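Local coordinates for protein putative polyketide cyclase SMa1630 (Sinorhizobium meliloti 1021, PDB 4U13) that is of unknown function but, as a member of the SnoaL-like branch of the NTF2 superfamily, may act as a polyketide cyclase, at residues P7-D15 and Y94-I103; K57-L66 and V77-F85. One frame throughout, in Å; residues are numbered along the deposited sequence.

Interaction 1 (P7-D15 and Y94-I103)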
loop_
_atom_site.group_PDB
_atom_site.type_symbol
_atom_site.label_atom_id
_atom_site.label_comp_id
_atom_site.label_asym_id
_atom_site.label_seq_id
_atom_site.Cartn_x
_atom_site.Cartn_y
_atom_site.Cartn_z
ATOM N N PRO A 7 -11.944 6.943 5.643
ATOM C CA PRO A 7 -12.477 6.128 6.754
ATOM C C PRO A 7 -11.644 4.839 6.938
ATOM O O PRO A 7 -11.168 4.256 5.962
ATOM C CB PRO A 7 -13.894 5.760 6.302
ATOM C CG PRO A 7 -14.239 6.674 5.194
ATOM C CD PRO A 7 -12.974 7.290 4.648
ATOM N N ASP A 8 -11.468 4.375 8.167
ATOM C CA ASP A 8 -10.643 3.186 8.385
ATOM C C ASP A 8 -11.015 2.022 7.464
ATOM O O ASP A 8 -10.154 1.306 6.986
ATOM C CB ASP A 8 -10.769 2.705 9.822
ATOM C CG ASP A 8 -10.001 3.562 10.774
ATOM O OD1 ASP A 8 -9.065 4.239 10.305
ATOM O OD2 ASP A 8 -10.326 3.559 11.982
ATOM N N ILE A 9 -12.308 1.821 7.264
ATOM C CA ILE A 9 -12.770 0.674 6.544
ATOM C C ILE A 9 -12.425 0.718 5.034
ATOM O O ILE A 9 -12.137 -0.308 4.435
ATOM C CB ILE A 9 -14.269 0.435 6.777
ATOM C CG1 ILE A 9 -14.667 -0.970 6.310
ATOM C CG2 ILE A 9 -15.091 1.479 6.057
ATOM C CD1 ILE A 9 -14.023 -2.074 7.126
ATOM N N VAL A 10 -12.467 1.903 4.426
ATOM C CA VAL A 10 -12.092 2.077 3.045
ATOM C C VAL A 10 -10.598 1.794 2.931
ATOM O O VAL A 10 -10.104 1.147 1.995
ATOM C CB VAL A 10 -12.398 3.493 2.590
ATOM C CG1 VAL A 10 -11.761 3.768 1.241
ATOM C CG2 VAL A 10 -13.902 3.695 2.523
ATOM N N ASN A 11 -9.855 2.277 3.885
ATOM C CA ASN A 11 -8.426 1.999 3.897
ATOM C C ASN A 11 -8.057 0.503 3.990
ATOM O O ASN A 11 -7.055 0.040 3.413
ATOM C CB ASN A 11 -7.849 2.714 5.068
ATOM C CG ASN A 11 -6.497 3.217 4.789
ATOM O OD1 ASN A 11 -6.351 4.379 4.405
ATOM N ND2 ASN A 11 -5.483 2.355 4.965
HETATM N N MSE A 12 -8.875 -0.240 4.725
HETATM C CA MSE A 12 -8.717 -1.678 4.840
HETATM C C MSE A 12 -8.972 -2.370 3.512
HETATM O O MSE A 12 -8.250 -3.289 3.157
HETATM C CB MSE A 12 -9.687 -2.144 5.920
HETATM C CG MSE A 12 -9.489 -3.614 6.328
HETATM SE SE MSE A 12 -10.863 -4.201 7.690
HETATM C CE MSE A 12 -10.468 -2.790 9.057
ATOM N N TYR A 13 -10.000 -1.934 2.781
ATOM C CA TYR A 13 -10.238 -2.401 1.439
ATOM C C TYR A 13 -8.988 -2.309 0.562
ATOM O O TYR A 13 -8.530 -3.317 0.026
ATOM C CB TYR A 13 -11.419 -1.667 0.787
ATOM C CG TYR A 13 -11.614 -2.145 -0.611
ATOM C CD1 TYR A 13 -12.362 -3.274 -0.879
ATOM C CD2 TYR A 13 -10.923 -1.558 -1.642
ATOM C CE1 TYR A 13 -12.465 -3.767 -2.159
ATOM C CE2 TYR A 13 -10.993 -2.042 -2.936
ATOM C CZ TYR A 13 -11.769 -3.146 -3.182
ATOM O OH TYR A 13 -11.856 -3.634 -4.486
ATOM N N PHE A 14 -8.384 -1.136 0.463
ATOM C CA PHE A 14 -7.255 -0.945 -0.448
ATOM C C PHE A 14 -5.996 -1.628 0.012
ATOM O O PHE A 14 -5.206 -2.062 -0.820
ATOM C CB PHE A 14 -6.969 0.538 -0.652
ATOM C CG PHE A 14 -7.971 1.193 -1.558
ATOM C CD1 PHE A 14 -7.976 0.898 -2.887
ATOM C CD2 PHE A 14 -8.940 2.032 -1.064
ATOM C CE1 PHE A 14 -8.898 1.482 -3.732
ATOM C CE2 PHE A 14 -9.842 2.628 -1.884
ATOM C CZ PHE A 14 -9.847 2.314 -3.235
ATOM N N ASP A 15 -5.809 -1.769 1.319
ATOM C CA ASP A 15 -4.603 -2.475 1.875
ATOM C C ASP A 15 -4.659 -3.962 1.549
ATOM O O ASP A 15 -3.638 -4.621 1.171
ATOM C CB ASP A 15 -4.523 -2.351 3.396
ATOM C CG ASP A 15 -4.048 -0.947 3.878
ATOM O OD1 ASP A 15 -3.222 -0.307 3.194
ATOM O OD2 ASP A 15 -4.476 -0.486 4.969
ATOM N N TYR A 94 -14.211 5.013 -7.091
ATOM C CA TYR A 94 -14.775 4.002 -6.200
ATOM C C TYR A 94 -15.742 4.662 -5.192
ATOM O O TYR A 94 -15.298 5.411 -4.318
ATOM C CB TYR A 94 -13.634 3.318 -5.427
ATOM C CG TYR A 94 -12.803 2.268 -6.179
ATOM C CD1 TYR A 94 -12.143 2.572 -7.392
ATOM C CD2 TYR A 94 -12.656 0.981 -5.658
ATOM C CE1 TYR A 94 -11.378 1.620 -8.071
ATOM C CE2 TYR A 94 -11.889 0.018 -6.312
ATOM C CZ TYR A 94 -11.243 0.337 -7.517
ATOM O OH TYR A 94 -10.475 -0.622 -8.143
ATOM N N SER A 95 -17.036 4.381 -5.310
ATOM C CA SER A 95 -18.024 4.919 -4.364
ATOM C C SER A 95 -18.428 3.900 -3.360
ATOM O O SER A 95 -19.092 2.952 -3.675
ATOM C CB SER A 95 -19.297 5.400 -5.082
ATOM O OG SER A 95 -18.959 6.418 -6.000
ATOM N N PHE A 96 -18.057 4.132 -2.131
ATOM C CA PHE A 96 -18.294 3.170 -1.072
ATOM C C PHE A 96 -19.449 3.645 -0.202
ATOM O O PHE A 96 -19.488 4.811 0.185
ATOM C CB PHE A 96 -17.091 3.117 -0.141
ATOM C CG PHE A 96 -15.833 2.512 -0.729
ATOM C CD1 PHE A 96 -14.932 3.310 -1.473
ATOM C CD2 PHE A 96 -15.466 1.189 -0.437
ATOM C CE1 PHE A 96 -13.740 2.770 -1.966
ATOM C CE2 PHE A 96 -14.270 0.659 -0.892
ATOM C CZ PHE A 96 -13.414 1.444 -1.671
ATOM N N THR A 97 -20.350 2.740 0.151
ATOM C CA THR A 97 -21.364 3.000 1.156
ATOM C C THR A 97 -21.079 2.135 2.349
ATOM O O THR A 97 -20.940 0.918 2.241
ATOM C CB THR A 97 -22.773 2.708 0.637
ATOM O OG1 THR A 97 -22.942 3.392 -0.616
ATOM C CG2 THR A 97 -23.817 3.188 1.608
ATOM N N ILE A 98 -21.065 2.803 3.486
ATOM C CA ILE A 98 -20.643 2.281 4.762
ATOM C C ILE A 98 -21.869 2.196 5.673
ATOM O O ILE A 98 -22.462 3.215 5.962
ATOM C CB ILE A 98 -19.681 3.280 5.451
ATOM C CG1 ILE A 98 -18.561 3.728 4.506
ATOM C CG2 ILE A 98 -19.090 2.683 6.710
ATOM C CD1 ILE A 98 -17.699 2.586 4.018
ATOM N N LYS A 99 -22.256 0.998 6.097
ATOM C CA LYS A 99 -23.302 0.829 7.096
ATOM C C LYS A 99 -22.670 0.020 8.194
ATOM O O LYS A 99 -22.298 -1.133 7.971
ATOM C CB LYS A 99 -24.526 0.105 6.520
ATOM N N ASP A 100 -22.463 0.649 9.347
ATOM C CA ASP A 100 -22.033 -0.047 10.573
ATOM C C ASP A 100 -20.602 -0.607 10.525
ATOM O O ASP A 100 -20.347 -1.795 10.829
ATOM C CB ASP A 100 -23.030 -1.155 10.923
ATOM C CG ASP A 100 -24.370 -0.602 11.333
ATOM O OD1 ASP A 100 -24.536 -0.225 12.520
ATOM O OD2 ASP A 100 -25.248 -0.536 10.456
ATOM N N GLY A 101 -19.667 0.259 10.145
ATOM C CA GLY A 101 -18.259 -0.125 10.118
ATOM C C GLY A 101 -17.915 -1.207 9.107
ATOM O O GLY A 101 -16.848 -1.791 9.204
ATOM N N ARG A 102 -18.840 -1.503 8.186
ATOM C CA ARG A 102 -18.606 -2.389 7.053
ATOM C C ARG A 102 -19.004 -1.704 5.774
ATOM O O ARG A 102 -19.619 -0.663 5.767
ATOM C CB ARG A 102 -19.439 -3.670 7.151
ATOM C CG ARG A 102 -19.137 -4.560 8.342
ATOM C CD ARG A 102 -18.226 -5.734 8.013
ATOM N NE ARG A 102 -17.385 -6.070 9.161
ATOM C CZ ARG A 102 -17.042 -7.301 9.545
ATOM N NH1 ARG A 102 -17.454 -8.379 8.883
ATOM N NH2 ARG A 102 -16.264 -7.445 10.612
ATOM N N ILE A 103 -18.677 -2.322 4.661
ATOM C CA ILE A 103 -19.099 -1.776 3.392
ATOM C C ILE A 103 -20.399 -2.451 2.973
ATOM O O ILE A 103 -20.456 -3.698 2.895
ATOM C CB ILE A 103 -17.967 -1.949 2.360
ATOM C CG1 ILE A 103 -16.756 -1.135 2.803
ATOM C CG2 ILE A 103 -18.388 -1.542 0.957
ATOM C CD1 ILE A 103 -15.507 -1.572 2.090
HETATM O O HOH W 1 -9.922 -2.846 -6.379
#

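Interaction 2 (K57-L66 and V77-F85)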
loop_
_atom_site.group_PDB
_atom_site.type_symbol
_atom_site.label_atom_id
_atom_site.label_comp_id
_atom_site.label_asym_id
_atom_site.label_seq_id
_atom_site.Cartn_x
_atom_site.Cartn_y
_atom_site.Cartn_z
ATOM N N LYS A 57 -6.542 -12.317 -11.400
ATOM C CA LYS A 57 -5.986 -13.223 -12.443
ATOM C C LYS A 57 -5.984 -12.565 -13.811
ATOM O O LYS A 57 -5.028 -12.716 -14.556
ATOM C CB LYS A 57 -6.774 -14.543 -12.617
ATOM C CG LYS A 57 -7.338 -15.164 -11.344
ATOM C CD LYS A 57 -6.325 -15.958 -10.539
ATOM C CE LYS A 57 -7.004 -17.178 -9.901
ATOM N NZ LYS A 57 -6.238 -17.781 -8.769
ATOM N N ALA A 58 -7.102 -11.911 -14.155
ATOM C CA ALA A 58 -7.273 -11.248 -15.440
ATOM C C ALA A 58 -6.207 -10.182 -15.641
ATOM O O ALA A 58 -5.592 -10.162 -16.707
ATOM C CB ALA A 58 -8.644 -10.608 -15.553
ATOM N N ALA A 59 -5.959 -9.321 -14.647
ATOM C CA ALA A 59 -5.081 -8.188 -14.934
ATOM C C ALA A 59 -3.872 -7.936 -14.018
ATOM O O ALA A 59 -3.033 -7.066 -14.357
ATOM C CB ALA A 59 -5.904 -6.935 -15.074
ATOM N N SER A 60 -3.758 -8.658 -12.886
ATOM C CA SER A 60 -2.701 -8.382 -11.880
ATOM C C SER A 60 -2.586 -6.871 -11.595
ATOM O O SER A 60 -1.504 -6.282 -11.649
ATOM C CB SER A 60 -1.361 -8.896 -12.406
ATOM O OG SER A 60 -1.423 -10.283 -12.717
ATOM N N TYR A 61 -3.712 -6.238 -11.335
ATOM C CA TYR A 61 -3.760 -4.773 -11.257
ATOM C C TYR A 61 -3.275 -4.241 -9.919
ATOM O O TYR A 61 -3.332 -4.923 -8.928
ATOM C CB TYR A 61 -5.196 -4.265 -11.448
ATOM C CG TYR A 61 -6.147 -4.749 -10.346
ATOM C CD1 TYR A 61 -6.822 -5.958 -10.466
ATOM C CD2 TYR A 61 -6.338 -4.004 -9.193
ATOM C CE1 TYR A 61 -7.651 -6.408 -9.473
ATOM C CE2 TYR A 61 -7.212 -4.430 -8.192
ATOM C CZ TYR A 61 -7.861 -5.656 -8.314
ATOM O OH TYR A 61 -8.748 -6.125 -7.322
ATOM N N VAL A 62 -2.900 -2.972 -9.929
ATOM C CA VAL A 62 -2.696 -2.169 -8.760
ATOM C C VAL A 62 -3.746 -0.990 -8.792
ATOM O O VAL A 62 -3.805 -0.256 -9.761
ATOM C CB VAL A 62 -1.214 -1.673 -8.801
ATOM C CG1 VAL A 62 -0.945 -0.443 -7.927
ATOM C CG2 VAL A 62 -0.242 -2.799 -8.429
ATOM N N ALA A 63 -4.567 -0.833 -7.741
ATOM C CA ALA A 63 -5.412 0.339 -7.502
ATOM C C ALA A 63 -4.784 1.242 -6.466
ATOM O O ALA A 63 -4.596 0.854 -5.343
ATOM C CB ALA A 63 -6.785 -0.066 -7.023
ATOM N N GLU A 64 -4.476 2.481 -6.832
ATOM C CA GLU A 64 -3.771 3.382 -5.948
ATOM C C GLU A 64 -4.675 4.597 -5.659
ATOM O O GLU A 64 -4.882 5.397 -6.549
ATOM C CB GLU A 64 -2.457 3.783 -6.623
ATOM C CG GLU A 64 -1.797 5.028 -6.045
ATOM C CD GLU A 64 -0.573 5.484 -6.831
ATOM O OE1 GLU A 64 -0.450 5.211 -8.070
ATOM O OE2 GLU A 64 0.255 6.180 -6.199
ATOM N N PRO A 65 -5.230 4.726 -4.432
ATOM C CA PRO A 65 -6.045 5.905 -4.162
ATOM C C PRO A 65 -5.262 7.219 -4.358
ATOM O O PRO A 65 -4.101 7.307 -3.955
ATOM C CB PRO A 65 -6.439 5.744 -2.709
ATOM C CG PRO A 65 -6.180 4.309 -2.386
ATOM C CD PRO A 65 -5.066 3.878 -3.241
ATOM N N LEU A 66 -5.886 8.192 -5.034
ATOM C CA LEU A 66 -5.267 9.479 -5.326
ATOM C C LEU A 66 -5.909 10.652 -4.583
ATOM O O LEU A 66 -5.248 11.624 -4.327
ATOM C CB LEU A 66 -5.391 9.799 -6.814
ATOM C CG LEU A 66 -4.697 8.847 -7.783
ATOM C CD1 LEU A 66 -4.897 9.347 -9.215
ATOM C CD2 LEU A 66 -3.218 8.699 -7.423
ATOM N N VAL A 77 -13.695 7.783 -3.873
ATOM C CA VAL A 77 -12.265 7.717 -4.005
ATOM C C VAL A 77 -11.899 7.590 -5.474
ATOM O O VAL A 77 -12.419 6.737 -6.197
ATOM C CB VAL A 77 -11.690 6.531 -3.158
ATOM C CG1 VAL A 77 -10.174 6.441 -3.223
ATOM C CG2 VAL A 77 -12.029 6.706 -1.709
ATOM N N ARG A 78 -11.035 8.482 -5.928
ATOM C CA ARG A 78 -10.463 8.370 -7.244
ATOM C C ARG A 78 -9.227 7.488 -7.112
ATOM O O ARG A 78 -8.322 7.771 -6.263
ATOM C CB ARG A 78 -10.078 9.721 -7.825
ATOM C CG ARG A 78 -11.282 10.537 -8.259
ATOM C CD ARG A 78 -10.840 11.929 -8.719
ATOM N NE ARG A 78 -9.907 11.864 -9.876
ATOM C CZ ARG A 78 -10.282 11.897 -11.167
ATOM N NH1 ARG A 78 -11.575 11.960 -11.471
ATOM N NH2 ARG A 78 -9.365 11.843 -12.141
ATOM N N ALA A 79 -9.154 6.440 -7.945
ATOM C CA ALA A 79 -8.003 5.579 -7.869
ATOM C C ALA A 79 -7.382 5.292 -9.225
ATOM O O ALA A 79 -8.077 5.093 -10.226
ATOM C CB ALA A 79 -8.361 4.302 -7.115
ATOM N N LYS A 80 -6.058 5.326 -9.277
ATOM C CA LYS A 80 -5.374 5.034 -10.518
ATOM C C LYS A 80 -5.260 3.532 -10.557
ATOM O O LYS A 80 -4.777 2.899 -9.636
ATOM C CB LYS A 80 -4.017 5.691 -10.612
ATOM C CG LYS A 80 -3.461 5.593 -12.031
ATOM C CD LYS A 80 -2.035 6.143 -12.148
ATOM C CE LYS A 80 -1.018 5.156 -11.605
ATOM N NZ LYS A 80 0.205 5.854 -11.118
ATOM N N VAL A 81 -5.785 2.959 -11.611
ATOM C CA VAL A 81 -5.729 1.511 -11.809
ATOM C C VAL A 81 -4.758 1.199 -12.935
ATOM O O VAL A 81 -4.847 1.744 -14.015
ATOM C CB VAL A 81 -7.116 0.953 -12.129
ATOM C CG1 VAL A 81 -7.036 -0.520 -12.290
ATOM C CG2 VAL A 81 -8.042 1.353 -10.995
ATOM N N SER A 82 -3.870 0.264 -12.689
ATOM C CA SER A 82 -2.757 0.046 -13.553
ATOM C C SER A 82 -2.648 -1.460 -13.706
ATOM O O SER A 82 -2.768 -2.180 -12.717
ATOM C CB SER A 82 -1.537 0.607 -12.807
ATOM O OG SER A 82 -0.432 0.728 -13.659
ATOM N N GLY A 83 -2.378 -1.953 -14.914
ATOM C CA GLY A 83 -2.131 -3.412 -15.091
ATOM C C GLY A 83 -2.141 -3.919 -16.523
ATOM O O GLY A 83 -2.042 -3.135 -17.470
ATOM N N ARG A 84 -2.260 -5.231 -16.652
ATOM C CA ARG A 84 -2.298 -5.924 -17.931
ATOM C C ARG A 84 -3.772 -5.960 -18.428
ATOM O O ARG A 84 -4.500 -6.927 -18.228
ATOM C CB ARG A 84 -1.670 -7.344 -17.820
ATOM C CG ARG A 84 -1.583 -8.131 -19.149
ATOM C CD ARG A 84 -1.212 -9.648 -19.051
ATOM N NE ARG A 84 -1.961 -10.368 -17.987
ATOM C CZ ARG A 84 -1.584 -10.485 -16.697
ATOM N NH1 ARG A 84 -2.360 -11.134 -15.824
ATOM N NH2 ARG A 84 -0.435 -9.952 -16.261
ATOM N N PHE A 85 -4.178 -4.881 -19.083
ATOM C CA PHE A 85 -5.522 -4.735 -19.623
ATOM C C PHE A 85 -5.491 -3.573 -20.606
ATOM O O PHE A 85 -4.635 -2.679 -20.491
ATOM C CB PHE A 85 -6.574 -4.521 -18.507
ATOM C CG PHE A 85 -6.422 -3.203 -17.706
ATOM C CD1 PHE A 85 -6.966 -1.985 -18.170
ATOM C CD2 PHE A 85 -5.789 -3.210 -16.462
ATOM C CE1 PHE A 85 -6.824 -0.823 -17.422
ATOM C CE2 PHE A 85 -5.656 -2.056 -15.726
ATOM C CZ PHE A 85 -6.159 -0.877 -16.190
#

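Interaction 1 (P7-D15 and Y94-I103)
F96 lies among three side chains of helix 8-15. CG1 of V10 sits over one face of its ring, a CH-pi contact 4.2 Å from CG1 to the ring centroid, while its edge meets the face of Y13 in a T-shaped pair with planes at 70°. F14 adds CE2, 3.8 Å from CZ of F96, and lays its CZ over a face of the Y94 ring. With CG of Y13 swung opposite its own backbone N (chi1 178°), the phenol reaches along the sheet to Y94, and one water joins the two hydroxyls, 2.8 Å from Y13 OH and 2.9 Å from Y94 OH. A leucine in place of F96, lacking the ring, would probably open a gap between V10, Y13 and F14 and let the Y13 ring turn more freely. One helical turn before Y13, the branched I9 spreads its arms: CG2 packs tightly on CD1 of I98 (3.5 Å), CG1 leans on CG1 of I103, and CD1 reaches the carbonyl O of G101. G101, at positive phi (65°), suits the tight turn between the strands. Apolar residues thus fill the interface between the N-terminal helix and the curved sheet, the helix-on-sheet packing of the NTF2-like alpha+beta cone.

Interaction 2 (K57-L66 and V77-F85)
E64 and K80 stand side by side on one face of the antiparallel hairpin formed by strands 62-71 and 74-82, a hydrogen-bonded pair whose side chains point the same way. The extended side chain of E64 brings OE1 to 3.2 Å from NZ of K80, a salt bridge in which the ammonium meets OE1 nearly along its C-O axis; the lysine bends at chi3 (77°) to present its ammonium group. Both ends also bind the second subunit: E64 OE2 accepts from the backbone N of S3 there, and K80 NZ donates to the side chain of Q2. The charged pair therefore belongs to the dimer contact as well as to the hairpin. L66 crosses the stem of this lysine obliquely, its CD1 4.0 Å from CB of K80, so an aliphatic branch covers the methylene base while the charge stays at the tip.

The other face carries small and apolar groups suited to the interior. P65 rests CB on CG1 of V77 at 3.8 Å, and A63 faces V81 across a non-hydrogen-bonded pair. Proline is tolerated at 65 because the hairpin's backbone bonds come from its neighbours, with N of E64 bonded to O of K80 and N of L66 to O of R78. Y61 turns its ring away from the partner strand towards W52 and A55 of helix 44-59.

Beyond the strands, G83 passes close to A59 and Y61, where a side chain would strike the carbonyl O of A59. R84 then runs back beside the end of the helix, and its bend at chi3 lays one face of the guanidinium against the A59 carbonyl. At its edge, NH1 makes weak hydrogen bonds to O of K57 and OG of S60, whereas the backbone N of R84 donates firmly to O of A59 at 3.0 Å.

How the interactions relate
Interaction 1 is a buried contact and interaction 2 a surface one, their centres about 17 Å apart on opposite sides of the chain's centre. Both use the same sheet, in which strands 74-82 and 90-99 are neighbours: a probable hydrogen bond joins N of Y94 to O of V77. F14 bridges them directly, packing CG on CG of P65 at 3.7 Å and also reaching V77, which carries the helix's contacts on to the hairpin. Their chemistry follows their place. Between helix and sheet no direct hydrogen bond crosses, and aromatic and branched aliphatic groups do the work; the hairpin relies on backbone hydrogen bonding, with charged side chains on the face turned to the second subunit.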